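Local coordinates for protein exopolygalacturonase (Yersinia enterocolitica, PDB 2UVF) that hydrolyses pectin-derived polygalacturonate in an exo fashion, probably releasing digalacturonic acid from chain ends in the periplasm, at residues 566-572 and 590-596; 573-579 and 597-603. One frame throughout, in Å; residues are numbered along the deposited sequence.

Contact 1. Residues 566-572 and 590-596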
# COMPACT_ATOMS: atom_id res chain seq x y z
N PRO A 566 4.06 11.78 -25.49
CA PRO A 566 2.69 12.27 -25.67
C PRO A 566 1.61 11.34 -25.08
O PRO A 566 1.86 10.15 -24.88
CB PRO A 566 2.56 12.34 -27.20
CG PRO A 566 3.98 12.52 -27.69
CD PRO A 566 4.78 11.66 -26.77
N THR A 567 0.42 11.89 -24.83
CA THR A 567 -0.71 11.17 -24.28
C THR A 567 -1.40 10.29 -25.33
O THR A 567 -1.23 10.51 -26.52
CB THR A 567 -1.80 12.14 -23.74
OG1 THR A 567 -2.33 12.91 -24.83
CG2 THR A 567 -1.24 13.08 -22.64
N ALA A 568 -2.19 9.31 -24.87
CA ALA A 568 -3.09 8.51 -25.71
C ALA A 568 -4.36 8.29 -24.92
O ALA A 568 -4.39 7.54 -23.94
CB ALA A 568 -2.46 7.17 -26.12
N ILE A 569 -5.41 8.98 -25.33
CA ILE A 569 -6.64 9.03 -24.57
C ILE A 569 -7.79 8.60 -25.49
O ILE A 569 -8.17 9.33 -26.41
CB ILE A 569 -6.84 10.44 -23.93
CG1 ILE A 569 -5.69 10.73 -22.93
CG2 ILE A 569 -8.24 10.59 -23.29
CD1 ILE A 569 -5.42 12.18 -22.64
N SER A 570 -8.29 7.41 -25.26
CA SER A 570 -9.49 7.01 -25.91
C SER A 570 -10.62 6.50 -25.08
O SER A 570 -10.47 5.89 -24.05
CB SER A 570 -9.25 6.18 -27.15
OG SER A 570 -8.99 4.85 -26.84
N ASP A 571 -11.79 6.77 -25.60
CA ASP A 571 -13.02 6.32 -24.95
C ASP A 571 -13.28 7.04 -23.64
O ASP A 571 -13.48 6.42 -22.60
CB ASP A 571 -13.02 4.81 -24.74
CG ASP A 571 -12.73 4.04 -26.01
OD1 ASP A 571 -13.24 4.43 -27.08
OD2 ASP A 571 -11.98 3.04 -25.93
N LEU A 572 -13.30 8.36 -23.72
CA LEU A 572 -13.49 9.17 -22.54
C LEU A 572 -14.62 10.17 -22.74
O LEU A 572 -14.73 10.76 -23.80
CB LEU A 572 -12.18 9.88 -22.19
CG LEU A 572 -12.17 10.70 -20.91
CD1 LEU A 572 -12.15 9.79 -19.68
CD2 LEU A 572 -10.97 11.63 -20.93
N PRO A 590 1.50 17.10 -27.51
CA PRO A 590 1.15 16.35 -26.32
C PRO A 590 -0.19 15.61 -26.42
O PRO A 590 -0.29 14.46 -25.98
CB PRO A 590 1.12 17.42 -25.23
CG PRO A 590 0.83 18.68 -25.93
CD PRO A 590 1.47 18.56 -27.28
N TRP A 591 -1.19 16.25 -27.02
CA TRP A 591 -2.58 15.78 -26.98
C TRP A 591 -3.04 14.91 -28.16
O TRP A 591 -3.00 15.34 -29.32
CB TRP A 591 -3.50 16.97 -26.82
CG TRP A 591 -3.32 17.65 -25.49
CD1 TRP A 591 -2.84 18.92 -25.27
CD2 TRP A 591 -3.61 17.10 -24.20
NE1 TRP A 591 -2.82 19.19 -23.93
CE2 TRP A 591 -3.29 18.09 -23.25
CE3 TRP A 591 -4.12 15.87 -23.76
CZ2 TRP A 591 -3.45 17.88 -21.87
CZ3 TRP A 591 -4.28 15.67 -22.39
CH2 TRP A 591 -3.94 16.67 -21.47
N HIS A 592 -3.50 13.70 -27.85
CA HIS A 592 -3.99 12.73 -28.84
C HIS A 592 -5.32 12.12 -28.41
O HIS A 592 -5.37 11.30 -27.49
CB HIS A 592 -2.96 11.62 -29.08
CG HIS A 592 -1.71 12.09 -29.75
ND1 HIS A 592 -0.67 12.68 -29.06
CD2 HIS A 592 -1.33 12.05 -31.05
CE1 HIS A 592 0.29 12.99 -29.91
NE2 HIS A 592 -0.08 12.62 -31.13
N PHE A 593 -6.39 12.52 -29.10
CA PHE A 593 -7.76 12.13 -28.74
C PHE A 593 -8.55 11.42 -29.84
O PHE A 593 -8.79 12.00 -30.90
CB PHE A 593 -8.57 13.37 -28.33
CG PHE A 593 -8.17 13.96 -27.03
CD1 PHE A 593 -7.50 15.18 -26.99
CD2 PHE A 593 -8.47 13.32 -25.84
CE1 PHE A 593 -7.14 15.75 -25.78
CE2 PHE A 593 -8.11 13.87 -24.63
CZ PHE A 593 -7.44 15.10 -24.60
N SER A 594 -8.99 10.20 -29.56
CA SER A 594 -10.01 9.55 -30.41
C SER A 594 -11.15 9.00 -29.57
O SER A 594 -10.94 8.55 -28.44
CB SER A 594 -9.41 8.47 -31.33
OG SER A 594 -9.01 7.30 -30.63
N GLU A 595 -12.36 9.06 -30.14
CA GLU A 595 -13.57 8.46 -29.57
C GLU A 595 -14.03 9.11 -28.27
O GLU A 595 -14.48 8.44 -27.34
CB GLU A 595 -13.41 6.93 -29.42
CG GLU A 595 -13.32 6.16 -30.76
CD GLU A 595 -14.69 6.00 -31.45
OE1 GLU A 595 -15.65 5.58 -30.77
OE2 GLU A 595 -14.80 6.29 -32.67
N VAL A 596 -13.94 10.44 -28.22
CA VAL A 596 -14.29 11.19 -27.02
C VAL A 596 -15.58 11.97 -27.20
O VAL A 596 -15.95 12.31 -28.33
CB VAL A 596 -13.15 12.17 -26.56
CG1 VAL A 596 -11.90 11.39 -26.13
CG2 VAL A 596 -12.81 13.20 -27.65
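Ile569 and Phe593 pair in parallel across the last rungs of the right-handed beta-helix, where the short strand 593-594 lies along strand 568-570. The two chains run in step, and Ser570 pairs with Ser594 next along. Ile569 N donates to His592 O at 3.2 Å. A weak bond from Ser594 N to Ile569 O follows.

On the face that carries Ile569 and Phe593, Ile569 makes the apolar contact. Its CG2 lies 3.5 Å from Phe593 CE2, and the two side chains run alongside each other in one direction. The other branch, with CG1 beside the backbone N (chi1 -63°), takes CD1 to the edge of the Trp591 ring, 3.7 Å from CZ3. Ile541 of strand 539-542, one coil back, also touches Ile569, so the side chain packs between coils of the parallel beta-helix. Phe582 meets the Trp591 ring edge-to-face.

Thr567 ties down the start of the pairing. Both its backbone N and its OG1 donate to Pro590 O, at 2.9 Å and 2.8 Å. A chi1 of 64° tucks OG1 in over the main chain, flanked by its N and C atoms, which brings it to Pro590 O from 21° off the carbonyl plane. OG1 also accepts a weak bond from His592 N. The CB of Pro566 packs 3.6 Å from His592 CE1.

At the far end Asp571 and Glu595 are neighbours. Asp571 OD1 is 3.4 Å from Glu595 CB, while Asp571 OD2 accepts a bond from Gly543 N.

Contact 2. Residues 573-579 and 597-603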
# COMPACT_ATOMS: atom_id res chain seq x y z
N ARG A 573 -15.44 10.36 -21.72
CA ARG A 573 -16.54 11.33 -21.80
C ARG A 573 -16.60 12.23 -20.59
O ARG A 573 -16.14 11.85 -19.51
CB ARG A 573 -17.87 10.59 -21.95
CG ARG A 573 -17.87 9.59 -23.07
CD ARG A 573 -19.27 9.28 -23.54
NE ARG A 573 -19.21 8.51 -24.79
CZ ARG A 573 -20.24 8.33 -25.61
NH1 ARG A 573 -21.44 8.85 -25.32
NH2 ARG A 573 -20.08 7.61 -26.71
N ASP A 574 -17.19 13.41 -20.77
CA ASP A 574 -17.47 14.36 -19.66
C ASP A 574 -16.22 14.73 -18.81
O ASP A 574 -16.30 14.94 -17.59
CB ASP A 574 -18.63 13.88 -18.75
CG ASP A 574 -19.71 13.09 -19.50
OD1 ASP A 574 -20.08 13.48 -20.63
OD2 ASP A 574 -20.20 12.07 -18.94
N SER A 575 -15.07 14.83 -19.49
CA SER A 575 -13.80 15.06 -18.81
C SER A 575 -13.09 16.37 -19.22
O SER A 575 -13.23 16.82 -20.36
CB SER A 575 -12.89 13.86 -19.04
OG SER A 575 -13.49 12.68 -18.55
N GLU A 576 -12.33 16.97 -18.31
CA GLU A 576 -11.54 18.17 -18.66
C GLU A 576 -10.08 18.17 -18.18
O GLU A 576 -9.78 17.70 -17.08
CB GLU A 576 -12.25 19.48 -18.25
CG GLU A 576 -12.34 19.74 -16.77
CD GLU A 576 -13.37 18.86 -16.09
OE1 GLU A 576 -14.37 18.52 -16.75
OE2 GLU A 576 -13.16 18.52 -14.90
N PHE A 577 -9.19 18.74 -19.01
CA PHE A 577 -7.75 18.79 -18.77
C PHE A 577 -7.23 20.24 -18.77
O PHE A 577 -6.87 20.78 -19.82
CB PHE A 577 -7.02 17.97 -19.84
CG PHE A 577 -7.44 16.54 -19.89
CD1 PHE A 577 -8.51 16.14 -20.71
CD2 PHE A 577 -6.78 15.57 -19.14
CE1 PHE A 577 -8.91 14.80 -20.76
CE2 PHE A 577 -7.17 14.23 -19.19
CZ PHE A 577 -8.24 13.85 -20.00
N ASN A 578 -7.17 20.84 -17.59
CA ASN A 578 -6.80 22.23 -17.42
C ASN A 578 -5.43 22.49 -16.78
O ASN A 578 -5.11 21.93 -15.73
CB ASN A 578 -7.89 22.96 -16.65
CG ASN A 578 -9.23 22.87 -17.36
OD1 ASN A 578 -9.27 22.66 -18.59
ND2 ASN A 578 -10.31 22.97 -16.60
N LYS A 579 -4.65 23.34 -17.44
CA LYS A 579 -3.32 23.72 -16.98
C LYS A 579 -2.41 22.50 -16.85
O LYS A 579 -1.75 22.30 -15.83
CB LYS A 579 -3.40 24.52 -15.67
CG LYS A 579 -4.43 25.65 -15.71
CD LYS A 579 -4.80 26.11 -14.30
CE LYS A 579 -3.63 26.82 -13.64
NZ LYS A 579 -3.07 27.83 -14.59
N LYS A 597 -16.27 12.25 -26.10
CA LYS A 597 -17.43 13.12 -26.13
C LYS A 597 -17.45 14.02 -24.91
O LYS A 597 -17.54 13.54 -23.78
CB LYS A 597 -18.73 12.31 -26.24
CG LYS A 597 -19.92 13.09 -26.77
CD LYS A 597 -21.19 12.26 -26.69
CE LYS A 597 -22.30 12.86 -27.54
NZ LYS A 597 -23.51 11.99 -27.55
N ASN A 598 -17.35 15.33 -25.15
CA ASN A 598 -17.42 16.35 -24.10
C ASN A 598 -16.13 16.53 -23.23
O ASN A 598 -16.15 16.37 -22.00
CB ASN A 598 -18.70 16.16 -23.26
CG ASN A 598 -19.07 17.40 -22.48
OD1 ASN A 598 -18.86 18.52 -22.94
ND2 ASN A 598 -19.62 17.21 -21.28
N VAL A 599 -15.02 16.89 -23.89
CA VAL A 599 -13.70 17.26 -23.30
C VAL A 599 -13.01 18.13 -24.39
O VAL A 599 -13.35 17.90 -25.54
CB VAL A 599 -12.88 15.94 -22.95
CG1 VAL A 599 -13.21 14.76 -23.87
CG2 VAL A 599 -11.36 16.17 -22.92
N LYS A 600 -12.11 19.12 -24.16
CA LYS A 600 -11.84 20.06 -23.02
C LYS A 600 -10.56 19.53 -22.36
O LYS A 600 -10.64 18.91 -21.30
CB LYS A 600 -13.03 20.23 -22.07
CG LYS A 600 -14.20 20.98 -22.73
CD LYS A 600 -14.93 21.92 -21.77
CE LYS A 600 -16.33 22.22 -22.27
NZ LYS A 600 -17.32 21.17 -21.84
N VAL A 601 -9.35 19.77 -22.92
CA VAL A 601 -8.48 21.02 -22.86
C VAL A 601 -8.82 22.55 -22.79
O VAL A 601 -8.98 23.23 -23.81
CB VAL A 601 -7.26 20.83 -23.83
CG1 VAL A 601 -5.99 21.46 -23.27
CG2 VAL A 601 -7.04 19.35 -24.13
N ASP A 602 -8.81 23.07 -21.56
CA ASP A 602 -8.61 24.50 -21.22
C ASP A 602 -9.71 25.57 -21.48
O ASP A 602 -9.36 26.72 -21.77
CB ASP A 602 -7.24 25.02 -21.75
CG ASP A 602 -6.07 24.75 -20.78
OD1 ASP A 602 -5.00 24.32 -21.26
OD2 ASP A 602 -6.19 25.00 -19.56
N GLY A 603 -11.01 25.26 -21.44
CA GLY A 603 -11.59 23.98 -21.81
C GLY A 603 -12.16 24.23 -23.20
O GLY A 603 -13.06 25.06 -23.38
O HOH W 1 -4.26 21.91 -20.30
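The Arg573 guanidinium has the aliphatic part of Lys597 over one face: Lys597 CB lies toward the rim, and CD comes within 3.7 Å of Arg573 NH1. Arg573 also makes a cation-pi contact with Trp550. The Phe577 ring is met at its edge, in plane, by Val599 CG2, which is 3.5 Å from Phe577 CE1. The Asp574 and Asn598 side chains meet nearly at a right angle, with the carboxylate and amide planes 63° apart.

Between the backbones, Asp574 N donates to Lys597 O at 3.0 Å. A weak bond from Ser575 N to Asn598 O comes next. Ser575 OG reaches the Arg573 carbonyl from above its plane and is also bonded to Val554 N of the preceding coil. The 597-603 segment is a tail without regular secondary structure, laid along residues 573-579.

Asp602 holds the far end. Its OD2 accepts from Lys579 N at 3.1 Å, on the syn side and 28° out of the carboxylate plane. Asp602 N makes a weak bond to Asn578 OD1. A water donates to both Phe577 O and Asp602 OD1, bridging the two segments.

Arg573 NH1 and Lys597 NZ are 4.4 Å apart, so their like charges probably disfavour a closer approach. The Asp602 carboxylate, with a partner on each oxygen, holds the tail beside the corner that the chain turns at Lys579.

How the contacts relate
Contacts 1 and 2 are consecutive parts of one seam, where the final length of chain, 590-603, lies along the coil before it, 566-579. Leu572 O and Lys597 N probably hydrogen-bond where the two contacts join. The rings join them too: Trp591 packs on Phe577, and Leu572 CD2 on Phe577 CZ. Both are partly buried and lie far from the chain's centre. Contact 1 has the regular parallel strand pairing and the larger apolar cluster. Contact 2 holds a looser tail and relies more on polar and charged groups, a carboxylate and a water. Its 597-603 side is the more exposed.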